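Local coordinates for protein pectate lyase (PDB 1RU4) that cleaves the pectate of plant cell walls by beta-elimination, as a polysaccharide lyase built on a right-handed parallel beta-helix, at residues 1-9 with 354-362; 79-87 with 115-123. One frame throughout, in Å; residues are numbered along the deposited sequence.

Contact 1 (1-9 with 354-362)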
loop_
_atom_site.group_PDB
_atom_site.type_symbol
_atom_site.label_atom_id
_atom_site.label_comp_id
_atom_site.label_asym_id
_atom_site.label_seq_id
_atom_site.Cartn_x
_atom_site.Cartn_y
_atom_site.Cartn_z
ATOM N N ALA A 1 -7.775 -1.822 17.224
ATOM C CA ALA A 1 -8.093 -2.575 18.468
ATOM C C ALA A 1 -7.196 -3.797 18.612
ATOM O O ALA A 1 -6.420 -4.128 17.712
ATOM C CB ALA A 1 -9.556 -2.992 18.473
ATOM N N ASP A 2 -7.319 -4.463 19.756
ATOM C CA ASP A 2 -6.534 -5.650 20.074
ATOM C C ASP A 2 -7.395 -6.895 19.862
ATOM O O ASP A 2 -8.300 -7.170 20.655
ATOM C CB ASP A 2 -6.070 -5.556 21.537
ATOM C CG ASP A 2 -5.239 -6.750 21.991
ATOM O OD1 ASP A 2 -5.039 -7.710 21.220
ATOM O OD2 ASP A 2 -4.782 -6.723 23.154
ATOM N N CYS A 3 -7.111 -7.640 18.795
ATOM C CA CYS A 3 -7.846 -8.871 18.501
ATOM C C CYS A 3 -7.059 -10.150 18.792
ATOM O O CYS A 3 -7.375 -11.209 18.251
ATOM C CB CYS A 3 -8.361 -8.882 17.051
ATOM S SG CYS A 3 -7.162 -8.467 15.733
ATOM N N SER A 4 -6.071 -10.060 19.681
ATOM C CA SER A 4 -5.248 -11.221 20.026
ATOM C C SER A 4 -6.020 -12.363 20.693
ATOM O O SER A 4 -5.599 -13.515 20.627
ATOM C CB SER A 4 -4.055 -10.809 20.899
ATOM O OG SER A 4 -4.476 -10.274 22.143
ATOM N N SER A 5 -7.153 -12.049 21.319
ATOM C CA SER A 5 -7.959 -13.073 21.984
ATOM C C SER A 5 -8.868 -13.852 21.029
ATOM O O SER A 5 -9.527 -14.809 21.435
ATOM C CB SER A 5 -8.795 -12.451 23.106
ATOM O OG SER A 5 -9.773 -11.563 22.589
ATOM N N ASP A 6 -8.894 -13.440 19.765
ATOM C CA ASP A 6 -9.734 -14.072 18.752
ATOM C C ASP A 6 -8.917 -15.049 17.909
ATOM O O ASP A 6 -8.089 -14.635 17.096
ATOM C CB ASP A 6 -10.352 -12.992 17.854
ATOM C CG ASP A 6 -11.450 -13.524 16.941
ATOM O OD1 ASP A 6 -11.645 -14.752 16.844
ATOM O OD2 ASP A 6 -12.125 -12.688 16.312
ATOM N N LEU A 7 -9.184 -16.341 18.085
ATOM C CA LEU A 7 -8.480 -17.390 17.348
ATOM C C LEU A 7 -8.451 -17.138 15.842
ATOM O O LEU A 7 -7.387 -17.190 15.224
ATOM C CB LEU A 7 -9.119 -18.757 17.619
ATOM C CG LEU A 7 -8.562 -19.949 16.832
ATOM C CD1 LEU A 7 -7.136 -20.248 17.270
ATOM C CD2 LEU A 7 -9.445 -21.168 17.043
ATOM N N THR A 8 -9.615 -16.844 15.265
ATOM C CA THR A 8 -9.735 -16.648 13.821
ATOM C C THR A 8 -9.520 -15.214 13.343
ATOM O O THR A 8 -9.849 -14.881 12.201
ATOM C CB THR A 8 -11.090 -17.148 13.294
ATOM O OG1 THR A 8 -12.145 -16.377 13.882
ATOM C CG2 THR A 8 -11.287 -18.624 13.628
ATOM N N SER A 9 -9.007 -14.363 14.226
ATOM C CA SER A 9 -8.645 -12.997 13.864
ATOM C C SER A 9 -9.768 -12.190 13.201
ATOM O O SER A 9 -9.536 -11.476 12.224
ATOM C CB SER A 9 -7.409 -13.028 12.960
ATOM O OG SER A 9 -6.362 -13.757 13.577
ATOM N N SER A 354 4.606 0.623 15.312
ATOM C CA SER A 354 3.771 -0.550 15.074
ATOM C C SER A 354 2.270 -0.281 15.002
ATOM O O SER A 354 1.718 0.478 15.798
ATOM C CB SER A 354 4.047 -1.607 16.148
ATOM O OG SER A 354 3.333 -2.808 15.895
ATOM N N ARG A 355 1.621 -0.926 14.035
ATOM C CA ARG A 355 0.165 -0.910 13.925
ATOM C C ARG A 355 -0.389 -1.744 15.076
ATOM O O ARG A 355 0.348 -2.508 15.706
ATOM C CB ARG A 355 -0.275 -1.588 12.622
ATOM C CG ARG A 355 0.118 -0.880 11.341
ATOM C CD ARG A 355 -0.183 -1.765 10.141
ATOM N NE ARG A 355 0.090 -1.099 8.868
ATOM C CZ ARG A 355 -0.754 -0.271 8.261
ATOM N NH1 ARG A 355 -1.933 0.005 8.806
ATOM N NH2 ARG A 355 -0.422 0.281 7.101
ATOM N N ASP A 356 -1.684 -1.596 15.349
ATOM C CA ASP A 356 -2.362 -2.490 16.290
ATOM C C ASP A 356 -2.291 -3.873 15.644
ATOM O O ASP A 356 -2.082 -3.982 14.431
ATOM C CB ASP A 356 -3.841 -2.115 16.440
ATOM C CG ASP A 356 -4.061 -0.815 17.190
ATOM O OD1 ASP A 356 -5.240 -0.504 17.461
ATOM O OD2 ASP A 356 -3.085 -0.105 17.514
ATOM N N ASN A 357 -2.488 -4.929 16.427
ATOM C CA ASN A 357 -2.450 -6.262 15.843
ATOM C C ASN A 357 -3.626 -6.544 14.904
ATOM O O ASN A 357 -3.614 -7.537 14.182
ATOM C CB ASN A 357 -2.294 -7.357 16.911
ATOM C CG ASN A 357 -3.404 -7.343 17.945
ATOM O OD1 ASN A 357 -4.542 -6.976 17.655
ATOM N ND2 ASN A 357 -3.080 -7.773 19.158
ATOM N N ASP A 358 -4.623 -5.657 14.892
ATOM C CA ASP A 358 -5.728 -5.790 13.943
ATOM C C ASP A 358 -5.465 -5.007 12.656
ATOM O O ASP A 358 -6.263 -5.050 11.720
ATOM C CB ASP A 358 -7.087 -5.414 14.576
ATOM C CG ASP A 358 -7.312 -3.907 14.725
ATOM O OD1 ASP A 358 -6.397 -3.090 14.481
ATOM O OD2 ASP A 358 -8.444 -3.537 15.103
ATOM N N GLY A 359 -4.344 -4.286 12.631
ATOM C CA GLY A 359 -3.958 -3.531 11.452
ATOM C C GLY A 359 -4.061 -2.022 11.570
ATOM O O GLY A 359 -3.457 -1.301 10.776
ATOM N N THR A 360 -4.791 -1.538 12.569
ATOM C CA THR A 360 -5.015 -0.102 12.724
ATOM C C THR A 360 -3.719 0.696 12.830
ATOM O O THR A 360 -2.827 0.348 13.603
ATOM C CB THR A 360 -5.907 0.196 13.950
ATOM O OG1 THR A 360 -7.170 -0.464 13.782
ATOM C CG2 THR A 360 -6.143 1.695 14.093
ATOM N N LEU A 361 -3.618 1.753 12.027
ATOM C CA LEU A 361 -2.451 2.630 12.053
ATOM C C LEU A 361 -2.233 3.182 13.456
ATOM O O LEU A 361 -3.190 3.432 14.195
ATOM C CB LEU A 361 -2.632 3.796 11.074
ATOM C CG LEU A 361 -2.458 3.501 9.581
ATOM C CD1 LEU A 361 -2.956 4.674 8.758
ATOM C CD2 LEU A 361 -0.993 3.218 9.274
ATOM N N PRO A 362 -0.966 3.352 13.854
ATOM C CA PRO A 362 -0.671 3.880 15.187
ATOM C C PRO A 362 -1.113 5.333 15.293
ATOM O O PRO A 362 -1.054 6.089 14.318
ATOM C CB PRO A 362 0.846 3.743 15.274
ATOM C CG PRO A 362 1.274 3.913 13.850
ATOM C CD PRO A 362 0.273 3.075 13.108
#

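Contact 2 (79-87 with 115-123)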
loop_
_atom_site.group_PDB
_atom_site.type_symbol
_atom_site.label_atom_id
_atom_site.label_comp_id
_atom_site.label_asym_id
_atom_site.label_seq_id
_atom_site.Cartn_x
_atom_site.Cartn_y
_atom_site.Cartn_z
ATOM N N GLY A 79 -19.568 -13.261 -0.861
ATOM C CA GLY A 79 -20.147 -13.670 0.408
ATOM C C GLY A 79 -19.508 -14.925 0.978
ATOM O O GLY A 79 -19.869 -15.373 2.068
ATOM N N ALA A 80 -18.557 -15.494 0.240
ATOM C CA ALA A 80 -17.859 -16.701 0.667
ATOM C C ALA A 80 -16.429 -16.714 0.132
ATOM O O ALA A 80 -16.080 -17.526 -0.726
ATOM C CB ALA A 80 -18.614 -17.938 0.192
ATOM N N PRO A 81 -15.582 -15.794 0.621
ATOM C CA PRO A 81 -14.191 -15.741 0.159
ATOM C C PRO A 81 -13.392 -16.912 0.715
ATOM O O PRO A 81 -13.839 -17.586 1.646
ATOM C CB PRO A 81 -13.680 -14.426 0.762
ATOM C CG PRO A 81 -14.932 -13.637 1.055
ATOM C CD PRO A 81 -15.860 -14.696 1.560
ATOM N N ILE A 82 -12.238 -17.184 0.112
ATOM C CA ILE A 82 -11.314 -18.161 0.678
ATOM C C ILE A 82 -10.378 -17.355 1.571
ATOM O O ILE A 82 -9.646 -16.484 1.096
ATOM C CB ILE A 82 -10.489 -18.896 -0.399
ATOM C CG1 ILE A 82 -11.414 -19.692 -1.322
ATOM C CG2 ILE A 82 -9.490 -19.834 0.269
ATOM C CD1 ILE A 82 -10.697 -20.361 -2.479
ATOM N N TYR A 83 -10.454 -17.615 2.871
ATOM C CA TYR A 83 -9.659 -16.888 3.858
ATOM C C TYR A 83 -8.307 -17.534 4.141
ATOM O O TYR A 83 -8.206 -18.751 4.281
ATOM C CB TYR A 83 -10.427 -16.782 5.178
ATOM C CG TYR A 83 -11.741 -16.036 5.117
ATOM C CD1 TYR A 83 -12.950 -16.725 5.016
ATOM C CD2 TYR A 83 -11.782 -14.647 5.235
ATOM C CE1 TYR A 83 -14.170 -16.046 5.043
ATOM C CE2 TYR A 83 -12.994 -13.959 5.262
ATOM C CZ TYR A 83 -14.182 -14.666 5.169
ATOM O OH TYR A 83 -15.382 -13.989 5.219
ATOM N N VAL A 84 -7.271 -16.704 4.236
ATOM C CA VAL A 84 -5.932 -17.151 4.613
ATOM C C VAL A 84 -5.471 -16.148 5.667
ATOM O O VAL A 84 -5.295 -14.966 5.366
ATOM C CB VAL A 84 -4.952 -17.130 3.408
ATOM C CG1 VAL A 84 -3.561 -17.580 3.843
ATOM C CG2 VAL A 84 -5.464 -18.030 2.290
ATOM N N ALA A 85 -5.304 -16.605 6.905
ATOM C CA ALA A 85 -4.976 -15.682 7.987
ATOM C C ALA A 85 -4.142 -16.263 9.121
ATOM O O ALA A 85 -4.266 -17.439 9.467
ATOM C CB ALA A 85 -6.257 -15.069 8.550
ATOM N N ALA A 86 -3.286 -15.418 9.693
ATOM C CA ALA A 86 -2.507 -15.790 10.866
ATOM C C ALA A 86 -3.438 -15.745 12.077
ATOM O O ALA A 86 -4.215 -14.802 12.236
ATOM C CB ALA A 86 -1.339 -14.831 11.051
ATOM N N ALA A 87 -3.356 -16.771 12.917
ATOM C CA ALA A 87 -4.223 -16.893 14.089
ATOM C C ALA A 87 -3.971 -15.855 15.175
ATOM O O ALA A 87 -2.863 -15.335 15.306
ATOM C CB ALA A 87 -4.100 -18.292 14.677
ATOM N N ASP A 115 -10.162 -15.352 -7.883
ATOM C CA ASP A 115 -10.983 -14.281 -7.324
ATOM C C ASP A 115 -11.398 -14.573 -5.883
ATOM O O ASP A 115 -11.357 -15.715 -5.429
ATOM C CB ASP A 115 -12.271 -14.099 -8.145
ATOM C CG ASP A 115 -12.017 -13.776 -9.608
ATOM O OD1 ASP A 115 -12.935 -14.017 -10.421
ATOM O OD2 ASP A 115 -10.931 -13.274 -9.957
ATOM N N TYR A 116 -11.825 -13.523 -5.189
ATOM C CA TYR A 116 -12.382 -13.623 -3.842
ATOM C C TYR A 116 -11.511 -14.275 -2.772
ATOM O O TYR A 116 -11.992 -15.074 -1.964
ATOM C CB TYR A 116 -13.770 -14.281 -3.886
ATOM C CG TYR A 116 -14.822 -13.437 -4.572
ATOM C CD1 TYR A 116 -15.193 -13.687 -5.893
ATOM C CD2 TYR A 116 -15.438 -12.379 -3.904
ATOM C CE1 TYR A 116 -16.152 -12.902 -6.534
ATOM C CE2 TYR A 116 -16.397 -11.588 -4.535
ATOM C CZ TYR A 116 -16.747 -11.856 -5.849
ATOM O OH TYR A 116 -17.688 -11.075 -6.479
ATOM N N TRP A 117 -10.225 -13.941 -2.778
ATOM C CA TRP A 117 -9.325 -14.368 -1.711
ATOM C C TRP A 117 -9.359 -13.286 -0.638
ATOM O O TRP A 117 -9.578 -12.113 -0.944
ATOM C CB TRP A 117 -7.891 -14.522 -2.227
ATOM C CG TRP A 117 -7.680 -15.755 -3.038
ATOM C CD1 TRP A 117 -7.869 -15.894 -4.382
ATOM C CD2 TRP A 117 -7.274 -17.041 -2.554
ATOM N NE1 TRP A 117 -7.615 -17.188 -4.765
ATOM C CE2 TRP A 117 -7.248 -17.915 -3.663
ATOM C CE3 TRP A 117 -6.931 -17.539 -1.290
ATOM C CZ2 TRP A 117 -6.894 -19.265 -3.548
ATOM C CZ3 TRP A 117 -6.577 -18.885 -1.174
ATOM C CH2 TRP A 117 -6.562 -19.730 -2.299
ATOM N N TYR A 118 -9.161 -13.680 0.615
ATOM C CA TYR A 118 -9.116 -12.712 1.706
ATOM C C TYR A 118 -7.941 -13.041 2.623
ATOM O O TYR A 118 -8.006 -13.974 3.422
ATOM C CB TYR A 118 -10.439 -12.709 2.491
ATOM C CG TYR A 118 -10.675 -11.436 3.276
ATOM C CD1 TYR A 118 -11.710 -10.569 2.935
ATOM C CD2 TYR A 118 -9.832 -11.074 4.329
ATOM C CE1 TYR A 118 -11.897 -9.367 3.615
ATOM C CE2 TYR A 118 -10.007 -9.874 5.016
ATOM C CZ TYR A 118 -11.041 -9.024 4.649
ATOM O OH TYR A 118 -11.201 -7.817 5.294
ATOM N N PHE A 119 -6.858 -12.280 2.472
ATOM C CA PHE A 119 -5.643 -12.466 3.267
ATOM C C PHE A 119 -5.627 -11.516 4.460
ATOM O O PHE A 119 -5.970 -10.345 4.323
ATOM C CB PHE A 119 -4.400 -12.184 2.414
ATOM C CG PHE A 119 -4.211 -13.129 1.260
ATOM C CD1 PHE A 119 -4.772 -12.852 0.019
ATOM C CD2 PHE A 119 -3.435 -14.279 1.404
ATOM C CE1 PHE A 119 -4.567 -13.702 -1.067
ATOM C CE2 PHE A 119 -3.223 -15.135 0.325
ATOM C CZ PHE A 119 -3.790 -14.845 -0.911
ATOM N N LYS A 120 -5.197 -12.011 5.619
ATOM C CA LYS A 120 -5.094 -11.169 6.811
ATOM C C LYS A 120 -3.922 -11.582 7.699
ATOM O O LYS A 120 -3.790 -12.750 8.062
ATOM C CB LYS A 120 -6.405 -11.195 7.609
ATOM C CG LYS A 120 -6.447 -10.197 8.760
ATOM C CD LYS A 120 -7.818 -10.145 9.418
ATOM C CE LYS A 120 -7.847 -9.096 10.519
ATOM N NZ LYS A 120 -9.194 -8.974 11.159
ATOM N N GLY A 121 -3.056 -10.623 8.014
ATOM C CA GLY A 121 -1.924 -10.887 8.891
ATOM C C GLY A 121 -0.796 -11.690 8.270
ATOM O O GLY A 121 -0.018 -12.331 8.981
ATOM N N VAL A 122 -0.688 -11.620 6.947
ATOM C CA VAL A 122 0.312 -12.374 6.192
ATOM C C VAL A 122 1.335 -11.438 5.541
ATOM O O VAL A 122 0.996 -10.330 5.129
ATOM C CB VAL A 122 -0.382 -13.222 5.097
ATOM C CG1 VAL A 122 0.638 -13.947 4.239
ATOM C CG2 VAL A 122 -1.347 -14.216 5.740
ATOM N N GLU A 123 2.591 -11.881 5.480
ATOM C CA GLU A 123 3.660 -11.108 4.847
ATOM C C GLU A 123 4.389 -11.923 3.787
ATOM O O GLU A 123 4.465 -13.148 3.877
ATOM C CB GLU A 123 4.682 -10.633 5.886
ATOM C CG GLU A 123 4.108 -9.773 7.005
ATOM C CD GLU A 123 5.173 -9.170 7.914
ATOM O OE1 GLU A 123 6.380 -9.430 7.715
ATOM O OE2 GLU A 123 4.796 -8.422 8.838
#

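Contact 1 (1-9 with 354-362)
N357 reaches from the turn at 356-359 to the carboxylate of D2 and the backbone N of C3. Its CG sits between its own backbone N and carbonyl carbon (chi1 58°), turning the amide toward the N-terminal segment. CG lies nearest D2 OD1, at 3.7 Å. N357 OD1 accepts from C3 N at 2.9 Å, and N357 ND2 donates to D2 OD1 at 2.8 Å on an almost straight N-H line (175°) that lies in the amide plane; ND2 also packs on S4 CB. The donated hydrogen enters from above the D2 carboxylate, whose plane is turned 58° from the amide. S4 N and S4 OG also donate to D2 OD1, so three bonds grip one oxygen. A1 N, the chain's amino terminus, makes salt bridges to D356 OD1 at 2.9 Å, on its anti lone pair, and to D358 OD2 at 2.8 Å, from above the carboxylate plane. T360 N and OG1 both bond D358 OD1 from one face of its plane. C3 SG, disulfide-bonded to C89, packs on D358 CB at 3.3 Å. Asx turns at D2 and D358 shape the two surface loops beside the parallel beta-helix, and the A1-D356-D358 salt-bridge network and the N357 amide join them.

Contact 2 (79-87 with 115-123)
Neighbouring coils of the right-handed parallel beta-helix meet here, strand 82-86 beside strand 117-120, with axes 4.7 Å apart and 12° from parallel. Backbone bonds pass to and fro: I82 N gives to Y116 O, Y118 N to I82 O, V84 N to Y118 O, K120 N to V84 O, and A86 N to K120 O, the longest at 3.2 Å. On the face bearing I82, V84, W117 and F119, the indole lies beside I82. I82 CB stands over one face of the six-membered ring of W117 in a CH-pi contact, 4.1 Å from the centroid, and I82 CG2 touches W117 CZ3 at 3.4 Å. V84 CG2 comes to the edge of the same ring, 3.7 Å from CZ3, while V84 CB meets F119 CD2 at 3.8 Å, the two side chains pointing the same way. Apolar and aromatic side chains in register thus pack from coil to coil, as in other parallel beta-helices. W117 NE1 donates to K74 O, and F72 meets the indole edge-to-face. The other face carries Y83 and Y118, whose rings pack obliquely with Y83 CD2 3.6 Å from Y118 CB. Y118 CG lies anti to its backbone N (chi1 -159°), and the hydroxyl end runs on beyond Y83 to bond E142. Farther along, A85 CB packs on K120 CB at 4.0 Å; the extended K120 chain carries NZ to S9 O.

Contact 2 is buried and belongs to the body of the beta-helix, joining consecutive coils by main-chain bonds and packed apolar and aromatic side chains. Contact 1 is a surface contact between loops some 345 residues apart in sequence; its chemistry is polar, with carboxylates, an amide and the charged amino terminus doing the work. Their centres are about 15 Å apart, and contact 2 is nested inside the chain loop closed by contact 1. Segment 1-9 bridges them: S9 OG probably bonds A86 O, and the carbonyl O of L7 packs on A87 CB. The N-terminal segment therefore leans on the strands of contact 2 at one end and meets 354-362 at the other.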